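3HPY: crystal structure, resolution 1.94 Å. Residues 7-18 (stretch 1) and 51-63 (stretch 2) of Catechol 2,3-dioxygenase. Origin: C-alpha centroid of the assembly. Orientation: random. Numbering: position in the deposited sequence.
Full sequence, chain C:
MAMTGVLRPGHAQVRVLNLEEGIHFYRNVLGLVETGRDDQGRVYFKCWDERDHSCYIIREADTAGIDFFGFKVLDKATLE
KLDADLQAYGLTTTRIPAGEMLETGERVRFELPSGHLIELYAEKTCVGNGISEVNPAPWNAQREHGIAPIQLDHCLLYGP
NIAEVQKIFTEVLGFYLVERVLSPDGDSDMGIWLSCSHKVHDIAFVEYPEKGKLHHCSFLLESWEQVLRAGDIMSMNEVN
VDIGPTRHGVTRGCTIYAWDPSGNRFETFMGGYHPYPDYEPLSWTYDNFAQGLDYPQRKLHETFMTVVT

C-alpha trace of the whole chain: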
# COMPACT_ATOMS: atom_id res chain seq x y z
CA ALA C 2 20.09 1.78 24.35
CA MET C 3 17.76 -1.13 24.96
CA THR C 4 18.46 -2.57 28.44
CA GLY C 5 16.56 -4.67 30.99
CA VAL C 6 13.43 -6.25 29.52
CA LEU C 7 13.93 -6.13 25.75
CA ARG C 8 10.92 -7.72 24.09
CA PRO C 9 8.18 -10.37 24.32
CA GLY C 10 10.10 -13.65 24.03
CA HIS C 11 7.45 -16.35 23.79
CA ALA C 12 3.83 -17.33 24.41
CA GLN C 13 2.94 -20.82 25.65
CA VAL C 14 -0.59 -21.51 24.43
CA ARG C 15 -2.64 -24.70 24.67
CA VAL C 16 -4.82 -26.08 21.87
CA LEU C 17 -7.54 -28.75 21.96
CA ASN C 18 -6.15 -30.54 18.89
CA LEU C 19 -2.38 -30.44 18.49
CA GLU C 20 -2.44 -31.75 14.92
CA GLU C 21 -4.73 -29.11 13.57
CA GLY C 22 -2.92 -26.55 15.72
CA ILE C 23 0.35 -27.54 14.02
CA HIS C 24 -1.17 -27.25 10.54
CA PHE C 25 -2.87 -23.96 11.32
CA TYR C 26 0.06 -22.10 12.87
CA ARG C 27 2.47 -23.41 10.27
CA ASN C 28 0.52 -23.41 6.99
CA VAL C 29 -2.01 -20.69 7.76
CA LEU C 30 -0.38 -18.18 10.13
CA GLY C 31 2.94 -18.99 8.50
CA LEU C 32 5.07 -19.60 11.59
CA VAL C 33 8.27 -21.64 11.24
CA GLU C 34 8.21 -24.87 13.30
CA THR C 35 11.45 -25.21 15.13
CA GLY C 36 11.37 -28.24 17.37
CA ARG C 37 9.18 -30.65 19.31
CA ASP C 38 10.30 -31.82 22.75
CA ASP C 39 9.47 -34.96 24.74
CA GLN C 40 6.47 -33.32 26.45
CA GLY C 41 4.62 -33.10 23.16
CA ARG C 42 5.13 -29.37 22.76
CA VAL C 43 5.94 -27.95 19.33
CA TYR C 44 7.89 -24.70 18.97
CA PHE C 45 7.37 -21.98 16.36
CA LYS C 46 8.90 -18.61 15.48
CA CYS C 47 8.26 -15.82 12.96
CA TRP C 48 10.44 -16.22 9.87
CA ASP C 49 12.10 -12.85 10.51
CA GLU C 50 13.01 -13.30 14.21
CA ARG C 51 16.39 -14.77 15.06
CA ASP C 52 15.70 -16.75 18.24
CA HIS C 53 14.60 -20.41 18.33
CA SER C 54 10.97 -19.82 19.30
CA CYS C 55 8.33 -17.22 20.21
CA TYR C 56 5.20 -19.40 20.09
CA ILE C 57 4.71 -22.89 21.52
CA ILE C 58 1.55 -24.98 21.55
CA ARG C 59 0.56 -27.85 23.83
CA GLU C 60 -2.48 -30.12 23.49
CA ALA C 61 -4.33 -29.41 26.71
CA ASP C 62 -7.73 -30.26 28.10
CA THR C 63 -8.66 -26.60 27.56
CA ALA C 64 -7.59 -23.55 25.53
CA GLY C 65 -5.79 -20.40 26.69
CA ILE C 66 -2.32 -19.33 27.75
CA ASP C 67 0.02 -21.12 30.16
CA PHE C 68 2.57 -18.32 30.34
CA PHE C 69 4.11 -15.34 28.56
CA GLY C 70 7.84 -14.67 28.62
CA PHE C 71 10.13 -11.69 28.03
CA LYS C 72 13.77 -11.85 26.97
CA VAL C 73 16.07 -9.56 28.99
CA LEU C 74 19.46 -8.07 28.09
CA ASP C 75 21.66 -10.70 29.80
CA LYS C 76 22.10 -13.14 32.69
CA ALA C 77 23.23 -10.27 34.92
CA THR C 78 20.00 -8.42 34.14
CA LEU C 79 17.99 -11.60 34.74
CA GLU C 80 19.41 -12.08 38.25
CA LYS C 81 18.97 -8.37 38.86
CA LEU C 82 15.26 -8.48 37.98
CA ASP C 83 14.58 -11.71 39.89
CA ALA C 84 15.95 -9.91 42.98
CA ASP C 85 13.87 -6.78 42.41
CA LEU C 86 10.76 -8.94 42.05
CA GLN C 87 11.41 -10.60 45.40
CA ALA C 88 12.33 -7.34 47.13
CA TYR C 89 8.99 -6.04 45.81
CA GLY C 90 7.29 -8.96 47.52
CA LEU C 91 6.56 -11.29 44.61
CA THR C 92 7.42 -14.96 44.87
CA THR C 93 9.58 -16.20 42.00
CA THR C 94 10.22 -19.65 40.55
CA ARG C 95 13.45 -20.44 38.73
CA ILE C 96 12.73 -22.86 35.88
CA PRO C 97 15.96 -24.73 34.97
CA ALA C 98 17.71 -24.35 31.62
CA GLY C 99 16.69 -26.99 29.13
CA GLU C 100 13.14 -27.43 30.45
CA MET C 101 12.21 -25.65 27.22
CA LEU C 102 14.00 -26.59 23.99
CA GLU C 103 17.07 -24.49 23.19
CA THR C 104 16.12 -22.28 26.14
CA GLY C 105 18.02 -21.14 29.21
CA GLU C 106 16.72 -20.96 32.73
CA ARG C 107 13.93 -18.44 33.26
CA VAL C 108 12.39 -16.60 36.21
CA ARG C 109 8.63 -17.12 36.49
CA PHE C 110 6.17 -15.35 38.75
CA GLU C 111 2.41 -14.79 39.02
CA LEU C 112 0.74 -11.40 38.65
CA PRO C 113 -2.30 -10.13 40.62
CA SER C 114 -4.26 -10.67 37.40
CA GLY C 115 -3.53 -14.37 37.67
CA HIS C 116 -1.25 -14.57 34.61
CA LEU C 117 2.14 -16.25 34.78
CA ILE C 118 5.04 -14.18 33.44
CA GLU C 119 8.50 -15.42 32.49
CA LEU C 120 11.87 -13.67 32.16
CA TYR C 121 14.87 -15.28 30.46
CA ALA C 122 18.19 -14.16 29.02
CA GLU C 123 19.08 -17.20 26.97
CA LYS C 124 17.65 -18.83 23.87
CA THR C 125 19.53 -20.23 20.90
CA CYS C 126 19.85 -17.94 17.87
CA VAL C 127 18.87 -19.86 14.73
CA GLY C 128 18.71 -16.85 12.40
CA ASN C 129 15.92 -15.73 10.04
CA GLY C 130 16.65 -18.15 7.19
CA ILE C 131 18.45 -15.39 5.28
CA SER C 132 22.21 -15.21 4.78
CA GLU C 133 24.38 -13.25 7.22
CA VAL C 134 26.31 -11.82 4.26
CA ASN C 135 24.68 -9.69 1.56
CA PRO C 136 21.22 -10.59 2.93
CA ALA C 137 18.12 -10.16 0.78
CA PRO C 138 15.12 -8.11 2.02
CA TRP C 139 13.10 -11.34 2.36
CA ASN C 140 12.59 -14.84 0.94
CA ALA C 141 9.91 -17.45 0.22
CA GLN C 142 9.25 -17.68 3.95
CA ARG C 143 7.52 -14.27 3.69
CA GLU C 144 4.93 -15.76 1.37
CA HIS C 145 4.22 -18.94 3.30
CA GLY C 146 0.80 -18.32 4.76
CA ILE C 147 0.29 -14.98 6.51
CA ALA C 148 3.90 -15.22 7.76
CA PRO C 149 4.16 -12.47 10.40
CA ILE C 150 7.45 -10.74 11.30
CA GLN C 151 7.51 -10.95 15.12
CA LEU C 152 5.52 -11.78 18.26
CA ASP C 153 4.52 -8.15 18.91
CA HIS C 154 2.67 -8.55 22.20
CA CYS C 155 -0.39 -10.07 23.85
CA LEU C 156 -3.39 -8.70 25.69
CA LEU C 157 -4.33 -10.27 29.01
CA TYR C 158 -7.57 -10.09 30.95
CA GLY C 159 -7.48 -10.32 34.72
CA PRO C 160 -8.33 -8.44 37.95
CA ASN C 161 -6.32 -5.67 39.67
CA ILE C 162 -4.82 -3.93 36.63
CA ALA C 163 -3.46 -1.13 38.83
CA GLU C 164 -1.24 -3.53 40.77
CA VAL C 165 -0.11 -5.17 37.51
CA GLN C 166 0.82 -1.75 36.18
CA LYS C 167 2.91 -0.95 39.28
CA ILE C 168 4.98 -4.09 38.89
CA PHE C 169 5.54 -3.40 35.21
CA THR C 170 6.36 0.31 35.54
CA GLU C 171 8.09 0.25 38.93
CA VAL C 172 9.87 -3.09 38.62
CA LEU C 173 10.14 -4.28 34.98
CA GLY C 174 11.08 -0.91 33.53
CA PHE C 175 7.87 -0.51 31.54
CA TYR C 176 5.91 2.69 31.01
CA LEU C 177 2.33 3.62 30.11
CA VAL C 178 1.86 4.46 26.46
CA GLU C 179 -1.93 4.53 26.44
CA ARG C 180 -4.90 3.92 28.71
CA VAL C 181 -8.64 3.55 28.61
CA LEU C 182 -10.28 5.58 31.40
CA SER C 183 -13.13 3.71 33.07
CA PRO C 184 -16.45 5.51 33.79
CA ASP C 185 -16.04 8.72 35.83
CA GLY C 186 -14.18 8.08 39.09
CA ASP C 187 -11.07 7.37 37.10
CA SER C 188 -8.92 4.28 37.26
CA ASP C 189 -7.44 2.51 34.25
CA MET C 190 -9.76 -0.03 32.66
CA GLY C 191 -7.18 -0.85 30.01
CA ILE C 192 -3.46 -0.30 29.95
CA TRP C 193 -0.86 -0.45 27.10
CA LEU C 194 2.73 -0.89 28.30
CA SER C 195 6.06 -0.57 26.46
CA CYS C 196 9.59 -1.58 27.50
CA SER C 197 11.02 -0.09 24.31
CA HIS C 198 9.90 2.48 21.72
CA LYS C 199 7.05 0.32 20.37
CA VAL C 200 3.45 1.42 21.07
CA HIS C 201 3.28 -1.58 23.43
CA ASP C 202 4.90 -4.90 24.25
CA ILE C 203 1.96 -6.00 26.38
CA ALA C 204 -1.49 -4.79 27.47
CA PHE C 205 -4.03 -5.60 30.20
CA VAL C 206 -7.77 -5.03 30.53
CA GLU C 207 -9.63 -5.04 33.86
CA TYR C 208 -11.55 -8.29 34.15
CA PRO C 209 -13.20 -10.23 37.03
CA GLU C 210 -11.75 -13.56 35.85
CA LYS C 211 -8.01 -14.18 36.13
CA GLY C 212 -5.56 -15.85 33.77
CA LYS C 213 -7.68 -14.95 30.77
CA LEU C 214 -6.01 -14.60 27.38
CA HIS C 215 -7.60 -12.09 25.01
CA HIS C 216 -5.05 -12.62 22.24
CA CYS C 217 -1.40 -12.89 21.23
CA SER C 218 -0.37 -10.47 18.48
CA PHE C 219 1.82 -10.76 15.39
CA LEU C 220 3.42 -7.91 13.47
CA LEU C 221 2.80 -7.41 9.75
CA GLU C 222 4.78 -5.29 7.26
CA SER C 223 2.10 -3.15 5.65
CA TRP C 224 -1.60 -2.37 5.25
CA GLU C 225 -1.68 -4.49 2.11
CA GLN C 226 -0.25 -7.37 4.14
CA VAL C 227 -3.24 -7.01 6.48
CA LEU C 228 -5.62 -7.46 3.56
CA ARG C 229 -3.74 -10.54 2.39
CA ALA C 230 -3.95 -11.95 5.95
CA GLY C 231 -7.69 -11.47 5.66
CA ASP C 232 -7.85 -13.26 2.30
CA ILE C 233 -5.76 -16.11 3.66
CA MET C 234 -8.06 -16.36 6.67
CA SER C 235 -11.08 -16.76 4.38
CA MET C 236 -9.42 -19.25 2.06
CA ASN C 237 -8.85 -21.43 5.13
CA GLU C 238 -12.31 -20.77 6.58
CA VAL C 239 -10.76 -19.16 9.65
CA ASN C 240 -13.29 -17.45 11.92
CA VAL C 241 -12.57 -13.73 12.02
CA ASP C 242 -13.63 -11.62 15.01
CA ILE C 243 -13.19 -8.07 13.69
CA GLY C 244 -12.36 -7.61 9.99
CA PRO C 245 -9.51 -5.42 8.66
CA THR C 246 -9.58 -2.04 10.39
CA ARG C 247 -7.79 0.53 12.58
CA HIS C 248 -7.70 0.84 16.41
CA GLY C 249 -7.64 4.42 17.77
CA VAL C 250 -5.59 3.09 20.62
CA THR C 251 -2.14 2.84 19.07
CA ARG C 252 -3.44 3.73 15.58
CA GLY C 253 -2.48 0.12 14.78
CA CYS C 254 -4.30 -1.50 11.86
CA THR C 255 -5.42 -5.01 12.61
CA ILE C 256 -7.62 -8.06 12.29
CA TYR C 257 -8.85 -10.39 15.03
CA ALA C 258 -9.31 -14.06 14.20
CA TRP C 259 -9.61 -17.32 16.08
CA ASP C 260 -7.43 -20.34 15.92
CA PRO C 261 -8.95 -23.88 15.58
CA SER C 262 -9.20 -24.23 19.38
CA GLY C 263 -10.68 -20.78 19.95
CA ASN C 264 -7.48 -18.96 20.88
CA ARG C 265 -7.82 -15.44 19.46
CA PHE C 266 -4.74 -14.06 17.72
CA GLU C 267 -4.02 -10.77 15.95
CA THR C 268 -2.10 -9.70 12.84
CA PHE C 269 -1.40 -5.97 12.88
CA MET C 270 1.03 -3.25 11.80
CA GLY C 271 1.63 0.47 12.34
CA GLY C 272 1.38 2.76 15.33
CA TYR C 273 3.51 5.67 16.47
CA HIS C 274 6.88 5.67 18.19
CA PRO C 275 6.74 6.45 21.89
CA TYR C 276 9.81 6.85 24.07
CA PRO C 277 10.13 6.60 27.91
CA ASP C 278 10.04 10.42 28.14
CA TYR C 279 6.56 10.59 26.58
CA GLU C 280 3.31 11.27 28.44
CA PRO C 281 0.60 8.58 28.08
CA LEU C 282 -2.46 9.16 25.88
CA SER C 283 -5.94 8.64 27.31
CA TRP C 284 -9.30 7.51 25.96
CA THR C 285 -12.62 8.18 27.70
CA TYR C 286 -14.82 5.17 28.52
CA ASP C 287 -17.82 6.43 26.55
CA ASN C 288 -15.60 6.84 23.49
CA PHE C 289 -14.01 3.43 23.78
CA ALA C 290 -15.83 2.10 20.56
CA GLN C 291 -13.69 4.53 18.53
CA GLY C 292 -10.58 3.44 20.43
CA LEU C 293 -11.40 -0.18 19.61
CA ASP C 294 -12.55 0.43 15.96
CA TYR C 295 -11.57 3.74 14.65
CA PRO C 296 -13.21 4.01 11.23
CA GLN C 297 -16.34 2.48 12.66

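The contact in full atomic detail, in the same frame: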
# COMPACT_ATOMS: atom_id res chain seq x y z
N LEU C 7 13.84 -6.55 27.14
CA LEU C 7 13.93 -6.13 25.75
C LEU C 7 12.67 -6.26 24.92
O LEU C 7 12.23 -5.30 24.29
CB LEU C 7 15.05 -6.90 25.06
CG LEU C 7 16.47 -6.80 25.63
CD1 LEU C 7 17.42 -7.63 24.78
CD2 LEU C 7 16.90 -5.34 25.67
N ARG C 8 12.09 -7.46 24.92
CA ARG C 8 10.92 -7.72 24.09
C ARG C 8 10.16 -8.98 24.51
O ARG C 8 10.64 -9.75 25.35
CB ARG C 8 11.41 -7.92 22.64
CG ARG C 8 12.71 -8.80 22.52
CD ARG C 8 12.74 -9.64 21.22
NE ARG C 8 13.78 -10.68 21.10
CZ ARG C 8 15.09 -10.52 21.27
NH1 ARG C 8 15.59 -9.34 21.61
NH2 ARG C 8 15.93 -11.53 21.05
N PRO C 9 8.95 -9.17 23.97
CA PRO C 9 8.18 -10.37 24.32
C PRO C 9 9.01 -11.51 23.73
O PRO C 9 9.42 -11.43 22.57
CB PRO C 9 6.88 -10.18 23.56
CG PRO C 9 6.69 -8.70 23.55
CD PRO C 9 8.08 -8.13 23.38
N GLY C 10 9.28 -12.55 24.52
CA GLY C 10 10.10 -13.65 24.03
C GLY C 10 9.32 -14.86 23.53
O GLY C 10 9.70 -15.47 22.53
N HIS C 11 8.23 -15.20 24.21
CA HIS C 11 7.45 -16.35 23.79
C HIS C 11 6.09 -16.45 24.48
O HIS C 11 5.89 -15.90 25.57
CB HIS C 11 8.26 -17.64 24.03
CG HIS C 11 8.65 -17.85 25.46
ND1 HIS C 11 9.83 -18.47 25.83
CD2 HIS C 11 8.00 -17.57 26.62
CE1 HIS C 11 9.89 -18.55 27.14
NE2 HIS C 11 8.80 -18.02 27.65
N ALA C 12 5.15 -17.13 23.84
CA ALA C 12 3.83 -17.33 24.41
C ALA C 12 3.49 -18.82 24.42
O ALA C 12 3.44 -19.44 23.36
CB ALA C 12 2.79 -16.57 23.60
N GLN C 13 3.29 -19.40 25.59
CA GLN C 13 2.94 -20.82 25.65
C GLN C 13 1.42 -20.91 25.68
O GLN C 13 0.79 -20.55 26.68
CB GLN C 13 3.53 -21.49 26.89
CG GLN C 13 3.13 -22.97 27.03
CD GLN C 13 4.15 -23.92 26.45
OE1 GLN C 13 5.12 -24.30 27.12
NE2 GLN C 13 3.95 -24.32 25.20
N VAL C 14 0.85 -21.39 24.58
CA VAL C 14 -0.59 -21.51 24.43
C VAL C 14 -0.99 -22.97 24.22
O VAL C 14 -0.27 -23.74 23.58
CB VAL C 14 -1.09 -20.67 23.21
CG1 VAL C 14 -2.59 -20.86 23.00
CG2 VAL C 14 -0.79 -19.20 23.45
N ARG C 15 -2.13 -23.34 24.77
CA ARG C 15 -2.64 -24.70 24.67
C ARG C 15 -3.80 -24.82 23.68
O ARG C 15 -4.69 -23.99 23.66
CB ARG C 15 -3.08 -25.17 26.06
CG ARG C 15 -3.74 -24.09 26.91
CD ARG C 15 -4.23 -24.68 28.23
NE ARG C 15 -5.16 -23.81 28.93
CZ ARG C 15 -4.80 -22.81 29.73
NH1 ARG C 15 -3.52 -22.54 29.95
NH2 ARG C 15 -5.73 -22.07 30.32
N VAL C 16 -3.76 -25.85 22.85
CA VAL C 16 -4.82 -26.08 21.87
C VAL C 16 -5.50 -27.42 22.14
O VAL C 16 -4.88 -28.34 22.67
CB VAL C 16 -4.26 -26.07 20.43
CG1 VAL C 16 -3.84 -24.66 20.03
CG2 VAL C 16 -3.09 -27.02 20.33
N LEU C 17 -6.77 -27.52 21.77
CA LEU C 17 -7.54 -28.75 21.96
C LEU C 17 -7.03 -29.88 21.07
O LEU C 17 -6.99 -31.04 21.49
CB LEU C 17 -9.02 -28.48 21.65
CG LEU C 17 -9.64 -27.23 22.28
CD1 LEU C 17 -11.04 -27.01 21.72
CD2 LEU C 17 -9.68 -27.38 23.79
N ASN C 18 -6.66 -29.55 19.83
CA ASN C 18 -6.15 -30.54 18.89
C ASN C 18 -4.78 -30.10 18.38
O ASN C 18 -4.67 -29.19 17.56
CB ASN C 18 -7.10 -30.72 17.71
CG ASN C 18 -6.72 -31.89 16.82
OD1 ASN C 18 -5.59 -32.00 16.34
ND2 ASN C 18 -7.68 -32.79 16.59
N ARG C 51 15.15 -14.01 15.10
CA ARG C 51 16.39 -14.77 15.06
C ARG C 51 16.47 -15.88 16.10
O ARG C 51 17.19 -16.86 15.91
CB ARG C 51 17.59 -13.82 15.23
CG ARG C 51 17.57 -12.68 14.23
CD ARG C 51 18.91 -11.99 14.09
NE ARG C 51 18.80 -10.84 13.19
CZ ARG C 51 19.81 -10.04 12.88
NH1 ARG C 51 21.02 -10.25 13.38
NH2 ARG C 51 19.60 -9.02 12.06
N ASP C 52 15.70 -15.75 17.17
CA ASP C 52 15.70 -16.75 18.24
C ASP C 52 14.85 -17.98 17.95
O ASP C 52 13.86 -17.92 17.21
CB ASP C 52 15.28 -16.09 19.56
CG ASP C 52 16.39 -15.22 20.16
OD1 ASP C 52 17.53 -15.29 19.64
OD2 ASP C 52 16.13 -14.50 21.14
N HIS C 53 15.25 -19.11 18.53
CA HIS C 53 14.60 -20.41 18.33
C HIS C 53 13.07 -20.46 18.29
O HIS C 53 12.49 -21.12 17.42
CB HIS C 53 15.10 -21.41 19.37
CG HIS C 53 14.53 -22.78 19.22
ND1 HIS C 53 13.38 -23.19 19.87
CD2 HIS C 53 14.95 -23.85 18.52
CE1 HIS C 53 13.13 -24.45 19.58
NE2 HIS C 53 14.07 -24.88 18.76
N SER C 54 12.42 -19.79 19.23
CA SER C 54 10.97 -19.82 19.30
C SER C 54 10.38 -18.58 19.95
O SER C 54 11.05 -17.88 20.70
CB SER C 54 10.54 -21.03 20.13
OG SER C 54 10.92 -20.84 21.49
N CYS C 55 9.10 -18.34 19.66
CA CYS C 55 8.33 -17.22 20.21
C CYS C 55 6.89 -17.69 20.46
O CYS C 55 6.10 -17.02 21.14
CB CYS C 55 8.31 -16.04 19.23
SG CYS C 55 7.16 -16.26 17.84
N TYR C 56 6.54 -18.85 19.91
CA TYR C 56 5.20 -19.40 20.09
C TYR C 56 5.27 -20.92 20.21
O TYR C 56 5.85 -21.60 19.35
CB TYR C 56 4.31 -19.04 18.89
CG TYR C 56 2.83 -19.03 19.21
CD1 TYR C 56 2.25 -17.93 19.84
CD2 TYR C 56 2.01 -20.10 18.86
CE1 TYR C 56 0.87 -17.90 20.11
CE2 TYR C 56 0.64 -20.08 19.12
CZ TYR C 56 0.08 -18.97 19.75
OH TYR C 56 -1.28 -18.93 19.97
N ILE C 57 4.69 -21.45 21.28
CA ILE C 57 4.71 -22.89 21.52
C ILE C 57 3.32 -23.39 21.92
O ILE C 57 2.69 -22.84 22.82
CB ILE C 57 5.71 -23.28 22.64
CG1 ILE C 57 7.05 -22.55 22.45
CG2 ILE C 57 6.00 -24.76 22.56
CD1 ILE C 57 7.18 -21.27 23.24
N ILE C 58 2.86 -24.44 21.25
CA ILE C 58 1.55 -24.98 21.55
C ILE C 58 1.64 -26.33 22.25
O ILE C 58 2.60 -27.09 22.04
CB ILE C 58 0.67 -25.11 20.29
CG1 ILE C 58 1.48 -25.73 19.15
CG2 ILE C 58 0.15 -23.74 19.89
CD1 ILE C 58 0.66 -26.16 17.97
N ARG C 59 0.64 -26.61 23.07
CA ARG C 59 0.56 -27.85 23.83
C ARG C 59 -0.89 -28.33 23.90
O ARG C 59 -1.77 -27.59 24.35
CB ARG C 59 1.09 -27.60 25.25
CG ARG C 59 0.95 -28.77 26.20
CD ARG C 59 1.57 -28.44 27.56
NE ARG C 59 0.84 -27.40 28.29
CZ ARG C 59 -0.21 -27.63 29.08
NH1 ARG C 59 -0.66 -28.87 29.24
NH2 ARG C 59 -0.80 -26.62 29.71
N GLU C 60 -1.13 -29.57 23.47
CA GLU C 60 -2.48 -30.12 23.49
C GLU C 60 -2.96 -30.27 24.92
O GLU C 60 -2.56 -31.19 25.63
CB GLU C 60 -2.52 -31.49 22.80
CG GLU C 60 -3.94 -32.07 22.69
CD GLU C 60 -3.99 -33.41 21.99
OE1 GLU C 60 -3.59 -33.50 20.81
OE2 GLU C 60 -4.44 -34.39 22.62
N ALA C 61 -3.82 -29.35 25.35
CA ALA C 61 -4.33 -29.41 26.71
C ALA C 61 -5.82 -29.66 26.74
O ALA C 61 -6.51 -29.55 25.72
CB ALA C 61 -4.00 -28.12 27.44
N ASP C 62 -6.32 -29.99 27.92
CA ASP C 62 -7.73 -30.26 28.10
C ASP C 62 -8.57 -29.03 27.76
O ASP C 62 -9.75 -29.15 27.40
CB ASP C 62 -7.99 -30.71 29.54
CG ASP C 62 -9.33 -31.38 29.71
OD1 ASP C 62 -9.63 -31.83 30.84
OD2 ASP C 62 -10.08 -31.45 28.71
N THR C 63 -7.96 -27.85 27.86
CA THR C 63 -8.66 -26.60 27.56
C THR C 63 -7.76 -25.64 26.78
O THR C 63 -6.56 -25.88 26.64
CB THR C 63 -9.12 -25.88 28.85
OG1 THR C 63 -9.82 -24.68 28.50
CG2 THR C 63 -7.92 -25.51 29.71

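The two stretches lie side by side as parallel strands, 9-16 beside 56-60, their axes crossing at -33° and together burying 978 Å². The pairing runs in register from Ala-12 with Tyr-56 to Val-16 with Glu-60. Alternate residues of stretch 1 supply both backbone groups: Ala-12 N donates to Cys-55 O (2.9 Å), Val-14 N to Ile-57 O (2.9 Å) and Val-16 N to Arg-59 O (3.0 Å), while Ile-57 N reaches Ala-12 O (3.2 Å), Arg-59 N reaches Val-14 O (3.1 Å) and Ala-61 N reaches Val-16 O (3.1 Å). Several of the same carbonyl oxygens also receive CA-H...O contacts: Val-14 O, already bonded to Arg-59 N, lies 3.0 Å from Ile-58 CA.

On the face bearing Ala-12, Val-14 and Val-16, these side chains pack against Tyr-56 and Ile-58. The Tyr-56 ring leans toward stretch 1: its CD1 lies 4.0 Å from Ala-12 CB, and its CZ packs 3.8 Å from Val-14 CG2. Further along, Ile-58 CG2 meets Val-16 CG1 at 4.1 Å, continuing the apolar surface.

The other face is more varied. Ile-57 CD1 extends to within 3.9 Å of His-11 CB, and on its other flank the Gln-13 side chain reaches across toward stretch 2, placing NE2 3.3 Å from Ile-57 CB and making a weak hydrogen bond to Ile-57 O (3.1 Å). Arg-15, with the largest covered area in the contact, lies against the chain beyond strand 56-60. Its CB abuts Ala-61 CB at 3.4 Å, and its NE comes within 3.3 Å of Thr-63 CG2.

Beyond the paired strands, Arg-8 and Asp-52 point toward each other across the contact, and Arg-8 NH2 forms a salt bridge with Asp-52 OD2 (3.0 Å), the carboxylate oxygen lying at the guanidinium edge.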